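Local atomic coordinates of glycerol-3-phosphate dehydrogenase [NAD(P)+] (PDB entry 3K96), a protein that probably catalyses the NAD(P)H-dependent reduction of dihydroxyacetone phosphate to sn-glycerol 3-phosphate, the precursor from which phospholipids are made. Residues 218-223 with 277-282; 227-232 with 340-345. One frame throughout, in Å; residues are numbered along the deposited sequence. Where two conformers were deposited one is given.

Contact 1 (218-223 with 277-282); sequences ILAIAT and NQSRNR
I221 sets its CG1 against the backbone oxygen of N281, 3.5 Å from N281 O, while the same carbon meets N281 CB at 4.2 Å. The longer branch, CG1, reaches that spot by standing beside the backbone N of I221, anti to the carbonyl carbon (chi1 -66°). One residue earlier, A220 points its methyl toward the start of helix 280-290, and the small side chain lets the backbones come close: the CA atoms of A220 and R282 lie 4.9 Å apart, and A220 O sits 3.6 Å from R282 CA. The methyl of A220 also looks onto the hydroxyl of S279. S279 is the N-cap residue of helix 280-290, and its OG accepts the N-H of R282, 3.2 Å from R282 N to S279 OG with an angle of 150°. R282 then runs extended from CG to NE alongside helix 206-228, bringing the edge of its guanidinium near T223 O, NH1 to O 3.9 Å, too long for a bond. The polar partner of NH1 is D227, one turn further on, in a salt bridge. T223 turns its own hydroxyl back into its helix and donates to L219 O, which also receives T223 N. N281 has its amide oxygen held by the backbone N of G307. Here a helix N-terminus is set against the later half of helix 206-228, where every touching residue is buried; S279, R280 and N281 are predicted to bind sn-glycerol 3-phosphate, R280 probably NADPH as well, so the packing lies beside the probable substrate pocket of the helical C-terminal domain.

Contact 2 (227-232 with 340-345); sequences DGLKLG and DPQQAV
L229 is the first residue to touch across this contact, just where helix 206-228 runs out into a Schellman motif, and it does so with both of its methyls. CD1 lies 3.7 Å from P341 O and equally close to Q342 CA, against the first turn of helix 341-349. CD2 goes to the flank of that turn, 3.8 Å from Q342 CB, the two side chains meeting at an angle. The fork of L229, with CG beside the backbone N (chi1 -70°), is directed at the neighbouring helix, and CD1 also reaches V345 CG2 at 3.9 Å, so a single methyl spans a full turn of helix 341-349. I225, on the preceding turn of helix 206-228, adds to the apolar patch by touching P341 and V345. K230, the next residue after L229, takes positive phi (58°) and ends the helix; its N is bonded back to D227 O at 2.7 Å. This reversal brings L231 round to the same helix, where it passes V345 with the two side chains running in opposite directions. Besides V345, L231 packs on S226 of its own chain and on R197 of the second subunit, which puts this corner at the contact with the second subunit. The far helix is started by D340 as N-cap, its carboxylate oxygen OD2 receiving Q343 N from above the carboxylate plane at 3.0 Å. Q342 stretches away beyond CB with CG anti to its backbone N (chi1 -179°), leaving its aliphatic root for L229. The tightest point is the methyl pair L231 CD1 and V345 CG1, 3.4 Å apart, closer than ordinary carbon contact.

How the contacts relate
Both contacts draw on helix 206-228, contact 1 from its middle to late part and contact 2 from its C-terminal end, and their centres lie about 13 Å apart. Along the chain the segments alternate: 218-223, 227-232, 277-282, then 340-345, so the two connections cross. All four belong to the helical C-terminal half of the enzyme, away from the mixed nucleotide-binding sheet. The contacts touch through the R282-D227 pair, whose modelled separation is unusually short. Helix 206-228 thus joins the predicted substrate-binding end of helix 280-290 to the C-terminal helix 341-349 near the second subunit.

Contact 1 (218-223 with 277-282)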
ATOM      1  N   ILE A 218       0.533   3.456 -14.287  1.00 29.41           N
ATOM      2  CA  ILE A 218      -0.075   2.388 -15.044  1.00 29.20           C
ATOM      3  C   ILE A 218      -0.903   1.558 -14.043  1.00 30.43           C
ATOM      4  O   ILE A 218      -2.055   1.181 -14.304  1.00 30.39           O
ATOM      5  CB  ILE A 218       1.002   1.456 -15.650  1.00 29.14           C
ATOM      6  CG1 ILE A 218       1.953   2.232 -16.603  1.00 28.54           C
ATOM      7  CG2 ILE A 218       0.326   0.281 -16.356  1.00 25.49           C
ATOM      8  CD1 ILE A 218       3.181   1.406 -17.062  1.00 25.03           C
ATOM      9  N   LEU A 219      -0.314   1.289 -12.886  1.00 29.85           N
ATOM     10  CA  LEU A 219      -1.010   0.515 -11.843  1.00 30.17           C
ATOM     11  C   LEU A 219      -2.185   1.318 -11.271  1.00 30.37           C
ATOM     12  O   LEU A 219      -3.213   0.744 -10.908  1.00 31.07           O
ATOM     13  CB  LEU A 219      -0.040   0.054 -10.760  1.00 28.93           C
ATOM     14  CG  LEU A 219       1.122  -0.779 -11.337  1.00 30.72           C
ATOM     15  CD1 LEU A 219       2.114  -1.229 -10.251  1.00 28.06           C
ATOM     16  CD2 LEU A 219       0.604  -1.983 -12.108  1.00 32.62           C
ATOM     17  N   ALA A 220      -2.042   2.640 -11.227  1.00 29.70           N
ATOM     18  CA  ALA A 220      -3.115   3.514 -10.766  1.00 30.32           C
ATOM     19  C   ALA A 220      -4.312   3.404 -11.706  1.00 29.17           C
ATOM     20  O   ALA A 220      -5.450   3.414 -11.269  1.00 29.67           O
ATOM     21  CB  ALA A 220      -2.620   4.969 -10.683  1.00 29.85           C
ATOM     22  N   ILE A 221      -4.049   3.295 -13.009  1.00 28.72           N
ATOM     23  CA  ILE A 221      -5.131   3.135 -13.962  1.00 27.96           C
ATOM     24  C   ILE A 221      -5.790   1.780 -13.725  1.00 27.97           C
ATOM     25  O   ILE A 221      -7.015   1.704 -13.644  1.00 28.49           O
ATOM     26  CB  ILE A 221      -4.673   3.253 -15.403  1.00 28.45           C
ATOM     27  CG1 ILE A 221      -4.178   4.684 -15.697  1.00 26.63           C
ATOM     28  CG2 ILE A 221      -5.821   2.905 -16.361  1.00 25.82           C
ATOM     29  CD1 ILE A 221      -3.665   4.837 -17.146  1.00 26.66           C
ATOM     30  N   ALA A 222      -4.981   0.734 -13.567  1.00 26.54           N
ATOM     31  CA  ALA A 222      -5.497  -0.616 -13.332  1.00 26.79           C
ATOM     32  C   ALA A 222      -6.365  -0.681 -12.079  1.00 27.80           C
ATOM     33  O   ALA A 222      -7.481  -1.193 -12.117  1.00 30.19           O
ATOM     34  CB  ALA A 222      -4.347  -1.623 -13.229  1.00 26.12           C
ATOM     35  N   THR A 223      -5.864  -0.176 -10.962  1.00 27.33           N
ATOM     36  CA  THR A 223      -6.634  -0.205  -9.745  1.00 28.04           C
ATOM     37  C   THR A 223      -7.845   0.728  -9.845  1.00 28.23           C
ATOM     38  O   THR A 223      -8.881   0.480  -9.225  1.00 28.09           O
ATOM     39  CB  THR A 223      -5.784   0.134  -8.543  1.00 27.71           C
ATOM     40  OG1 THR A 223      -5.184   1.417  -8.739  1.00 28.40           O
ATOM     41  CG2 THR A 223      -4.689  -0.921  -8.359  1.00 30.34           C
ATOM     42  N   ASN A 277      -8.074  10.118  -4.251  1.00 44.79           N
ATOM     43  CA  ASN A 277      -8.990  10.836  -5.159  1.00 46.65           C
ATOM     44  C   ASN A 277      -8.219  11.815  -6.022  1.00 45.44           C
ATOM     45  O   ASN A 277      -8.629  12.096  -7.133  1.00 46.23           O
ATOM     46  CB  ASN A 277     -10.043  11.663  -4.386  1.00 47.15           C
ATOM     47  CG  ASN A 277     -10.869  12.623  -5.318  1.00 52.34           C
ATOM     48  OD1 ASN A 277     -10.789  13.852  -5.199  1.00 57.87           O
ATOM     49  ND2 ASN A 277     -11.616  12.050  -6.256  1.00 56.87           N
ATOM     50  N   GLN A 278      -7.099  12.325  -5.517  1.00 44.32           N
ATOM     51  CA  GLN A 278      -6.331  13.354  -6.250  1.00 44.99           C
ATOM     52  C   GLN A 278      -5.560  12.835  -7.461  1.00 43.06           C
ATOM     53  O   GLN A 278      -5.079  13.611  -8.275  1.00 44.91           O
ATOM     54  CB  GLN A 278      -5.346  14.063  -5.309  1.00 45.64           C
ATOM     55  CG  GLN A 278      -6.005  14.768  -4.154  1.00 48.74           C
ATOM     56  CD  GLN A 278      -6.881  15.898  -4.608  1.00 55.20           C
ATOM     57  OE1 GLN A 278      -8.046  15.980  -4.223  1.00 60.62           O
ATOM     58  NE2 GLN A 278      -6.342  16.762  -5.465  1.00 59.43           N
ATOM     59  N   SER A 279      -5.448  11.527  -7.577  1.00 40.75           N
ATOM     60  CA  SER A 279      -4.723  10.931  -8.676  1.00 38.69           C
ATOM     61  C   SER A 279      -5.566  10.966  -9.942  1.00 36.86           C
ATOM     62  O   SER A 279      -6.575  10.252 -10.032  1.00 35.34           O
ATOM     63  CB  SER A 279      -4.376   9.474  -8.320  1.00 39.00           C
ATOM     64  OG  SER A 279      -3.763   8.784  -9.404  1.00 40.86           O
ATOM     65  N   ARG A 280      -5.149  11.774 -10.908  0.60 35.17           N
ATOM     66  CA  ARG A 280      -5.845  11.887 -12.179  0.60 35.07           C
ATOM     67  C   ARG A 280      -5.800  10.598 -12.998  0.60 33.67           C
ATOM     68  O   ARG A 280      -6.691  10.337 -13.804  0.60 32.37           O
ATOM     69  CB  ARG A 280      -5.244  13.033 -12.985  0.60 35.66           C
ATOM     70  CG  ARG A 280      -5.432  14.362 -12.274  0.60 38.42           C
ATOM     71  CD  ARG A 280      -4.649  15.490 -12.864  0.60 40.88           C
ATOM     72  NE  ARG A 280      -4.957  16.711 -12.134  0.60 43.62           N
ATOM     73  CZ  ARG A 280      -5.964  17.525 -12.425  0.60 45.14           C
ATOM     74  NH1 ARG A 280      -6.764  17.268 -13.451  0.60 44.64           N
ATOM     75  NH2 ARG A 280      -6.156  18.613 -11.698  0.60 48.68           N
ATOM     76  N   ASN A 281      -4.743   9.813 -12.811  1.00 32.71           N
ATOM     77  CA  ASN A 281      -4.593   8.553 -13.529  1.00 31.49           C
ATOM     78  C   ASN A 281      -5.571   7.548 -12.946  1.00 31.16           C
ATOM     79  O   ASN A 281      -6.151   6.757 -13.664  1.00 30.30           O
ATOM     80  CB  ASN A 281      -3.164   8.070 -13.482  1.00 30.23           C
ATOM     81  CG  ASN A 281      -2.253   8.929 -14.300  1.00 31.26           C
ATOM     82  OD1 ASN A 281      -2.398   9.007 -15.515  1.00 31.01           O
ATOM     83  ND2 ASN A 281      -1.312   9.586 -13.649  1.00 27.64           N
ATOM     84  N   ARG A 282      -5.788   7.637 -11.637  1.00 31.39           N
ATOM     85  CA  ARG A 282      -6.760   6.789 -10.981  1.00 32.36           C
ATOM     86  C   ARG A 282      -8.208   7.196 -11.380  1.00 30.69           C
ATOM     87  O   ARG A 282      -9.070   6.344 -11.585  1.00 29.08           O
ATOM     88  CB  ARG A 282      -6.549   6.844  -9.467  1.00 33.41           C
ATOM     89  CG  ARG A 282      -7.624   6.128  -8.694  1.00 36.03           C
ATOM     90  CD  ARG A 282      -7.321   6.069  -7.185  1.00 39.35           C
ATOM     91  NE  ARG A 282      -8.579   5.921  -6.496  1.00 39.86           N
ATOM     92  CZ  ARG A 282      -9.265   4.799  -6.459  1.00 41.37           C
ATOM     93  NH1 ARG A 282      -8.782   3.710  -7.062  1.00 45.49           N
ATOM     94  NH2 ARG A 282     -10.436   4.765  -5.828  1.00 41.37           N
TER

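Contact 2 (227-232 with 340-345)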
ATOM      1  N   ASP A 227     -11.836  -0.298  -9.179  1.00 28.22           N
ATOM      2  CA  ASP A 227     -12.724   0.487  -8.339  1.00 29.29           C
ATOM      3  C   ASP A 227     -13.949   0.977  -9.122  1.00 29.07           C
ATOM      4  O   ASP A 227     -15.058   1.021  -8.589  1.00 28.29           O
ATOM      5  CB  ASP A 227     -12.000   1.663  -7.709  1.00 30.48           C
ATOM      6  CG  ASP A 227     -11.048   1.249  -6.585  1.00 37.23           C
ATOM      7  OD1 ASP A 227     -11.081   0.073  -6.138  1.00 41.81           O
ATOM      8  OD2 ASP A 227     -10.272   2.128  -6.141  1.00 39.25           O
ATOM      9  N   GLY A 228     -13.739   1.344 -10.377  1.00 28.25           N
ATOM     10  CA  GLY A 228     -14.810   1.797 -11.234  1.00 29.41           C
ATOM     11  C   GLY A 228     -15.798   0.664 -11.430  1.00 29.23           C
ATOM     12  O   GLY A 228     -16.991   0.885 -11.564  1.00 30.17           O
ATOM     13  N   LEU A 229     -15.295  -0.551 -11.461  1.00 28.82           N
ATOM     14  CA  LEU A 229     -16.154  -1.730 -11.572  1.00 29.24           C
ATOM     15  C   LEU A 229     -16.697  -2.105 -10.189  1.00 29.32           C
ATOM     16  O   LEU A 229     -17.415  -3.087 -10.063  1.00 30.18           O
ATOM     17  CB  LEU A 229     -15.358  -2.905 -12.133  1.00 28.10           C
ATOM     18  CG  LEU A 229     -14.916  -2.849 -13.600  1.00 29.30           C
ATOM     19  CD1 LEU A 229     -13.734  -3.793 -13.877  1.00 25.39           C
ATOM     20  CD2 LEU A 229     -16.139  -3.168 -14.516  1.00 27.55           C
ATOM     21  N   LYS A 230     -16.324  -1.341  -9.150  1.00 29.20           N
ATOM     22  CA  LYS A 230     -16.778  -1.597  -7.775  1.00 30.14           C
ATOM     23  C   LYS A 230     -16.400  -2.993  -7.330  1.00 30.04           C
ATOM     24  O   LYS A 230     -17.178  -3.648  -6.646  1.00 30.06           O
ATOM     25  CB  LYS A 230     -18.297  -1.517  -7.648  1.00 31.66           C
ATOM     26  CG  LYS A 230     -18.941  -0.285  -8.198  1.00 33.58           C
ATOM     27  CD  LYS A 230     -18.694   0.922  -7.381  1.00 39.18           C
ATOM     28  CE  LYS A 230     -19.714   1.990  -7.808  1.00 41.78           C
ATOM     29  NZ  LYS A 230     -19.416   3.305  -7.194  1.00 46.88           N
ATOM     30  N   LEU A 231     -15.218  -3.458  -7.710  1.00 29.54           N
ATOM     31  CA  LEU A 231     -14.792  -4.806  -7.327  1.00 30.15           C
ATOM     32  C   LEU A 231     -14.359  -4.874  -5.860  1.00 29.31           C
ATOM     33  O   LEU A 231     -14.120  -5.969  -5.326  1.00 31.68           O
ATOM     34  CB  LEU A 231     -13.698  -5.316  -8.261  1.00 29.85           C
ATOM     35  CG  LEU A 231     -14.195  -5.561  -9.688  1.00 33.11           C
ATOM     36  CD1 LEU A 231     -13.074  -6.051 -10.581  1.00 30.16           C
ATOM     37  CD2 LEU A 231     -15.377  -6.575  -9.694  1.00 29.62           C
ATOM     38  N   GLY A 232     -14.281  -3.714  -5.211  1.00 27.75           N
ATOM     39  CA  GLY A 232     -13.948  -3.633  -3.780  1.00 28.24           C
ATOM     40  C   GLY A 232     -12.483  -3.447  -3.368  1.00 27.49           C
ATOM     41  O   GLY A 232     -11.558  -3.574  -4.180  1.00 27.48           O
ATOM     42  N   ASP A 340     -12.699  -5.333 -23.024  1.00 29.89           N
ATOM     43  CA  ASP A 340     -13.713  -4.991 -22.028  1.00 30.81           C
ATOM     44  C   ASP A 340     -13.078  -4.960 -20.642  1.00 30.58           C
ATOM     45  O   ASP A 340     -12.420  -5.918 -20.242  1.00 30.54           O
ATOM     46  CB  ASP A 340     -14.813  -6.044 -22.005  1.00 31.94           C
ATOM     47  CG  ASP A 340     -15.771  -5.827 -20.883  1.00 35.68           C
ATOM     48  OD1 ASP A 340     -16.349  -4.718 -20.817  1.00 43.71           O
ATOM     49  OD2 ASP A 340     -15.950  -6.751 -20.066  1.00 41.42           O
ATOM     50  N   PRO A 341     -13.265  -3.855 -19.906  1.00 30.65           N
ATOM     51  CA  PRO A 341     -12.667  -3.692 -18.572  1.00 30.94           C
ATOM     52  C   PRO A 341     -13.003  -4.786 -17.569  1.00 30.55           C
ATOM     53  O   PRO A 341     -12.105  -5.277 -16.891  1.00 29.25           O
ATOM     54  CB  PRO A 341     -13.231  -2.341 -18.113  1.00 30.30           C
ATOM     55  CG  PRO A 341     -13.352  -1.587 -19.375  1.00 31.14           C
ATOM     56  CD  PRO A 341     -13.810  -2.577 -20.402  1.00 29.78           C
ATOM     57  N   GLN A 342     -14.274  -5.158 -17.460  1.00 29.54           N
ATOM     58  CA  GLN A 342     -14.625  -6.211 -16.525  1.00 31.34           C
ATOM     59  C   GLN A 342     -13.888  -7.499 -16.865  1.00 31.20           C
ATOM     60  O   GLN A 342     -13.256  -8.098 -16.001  1.00 30.18           O
ATOM     61  CB  GLN A 342     -16.129  -6.455 -16.449  1.00 31.58           C
ATOM     62  CG  GLN A 342     -16.491  -7.542 -15.455  1.00 37.54           C
ATOM     63  CD  GLN A 342     -17.977  -7.636 -15.188  1.00 45.64           C
ATOM     64  OE1 GLN A 342     -18.683  -6.622 -15.142  1.00 52.94           O
ATOM     65  NE2 GLN A 342     -18.455  -8.853 -14.967  1.00 46.95           N
ATOM     66  N   GLN A 343     -13.919  -7.896 -18.126  1.00 31.32           N
ATOM     67  CA  GLN A 343     -13.230  -9.109 -18.509  1.00 33.06           C
ATOM     68  C   GLN A 343     -11.737  -8.983 -18.201  1.00 32.23           C
ATOM     69  O   GLN A 343     -11.123  -9.923 -17.710  1.00 33.47           O
ATOM     70  CB  GLN A 343     -13.430  -9.401 -19.994  1.00 33.38           C
ATOM     71  CG  GLN A 343     -12.535 -10.521 -20.506  1.00 36.86           C
ATOM     72  CD  GLN A 343     -12.504 -10.592 -22.018  1.00 37.87           C
ATOM     73  OE1 GLN A 343     -13.362 -10.031 -22.693  1.00 40.84           O
ATOM     74  NE2 GLN A 343     -11.501 -11.269 -22.554  1.00 39.12           N
ATOM     75  N   ALA A 344     -11.157  -7.816 -18.478  1.00 30.37           N
ATOM     76  CA  ALA A 344      -9.721  -7.609 -18.258  1.00 30.10           C
ATOM     77  C   ALA A 344      -9.298  -7.790 -16.787  1.00 29.96           C
ATOM     78  O   ALA A 344      -8.288  -8.437 -16.486  1.00 28.55           O
ATOM     79  CB  ALA A 344      -9.280  -6.216 -18.773  1.00 27.15           C
ATOM     80  N   VAL A 345     -10.058  -7.207 -15.878  1.00 31.23           N
ATOM     81  CA  VAL A 345      -9.699  -7.291 -14.472  1.00 32.53           C
ATOM     82  C   VAL A 345      -9.969  -8.686 -13.954  1.00 35.33           C
ATOM     83  O   VAL A 345      -9.241  -9.176 -13.079  1.00 33.85           O
ATOM     84  CB  VAL A 345     -10.386  -6.228 -13.622  1.00 32.75           C
ATOM     85  CG1 VAL A 345     -10.036  -6.421 -12.145  1.00 33.12           C
ATOM     86  CG2 VAL A 345      -9.966  -4.796 -14.097  1.00 28.27           C
TER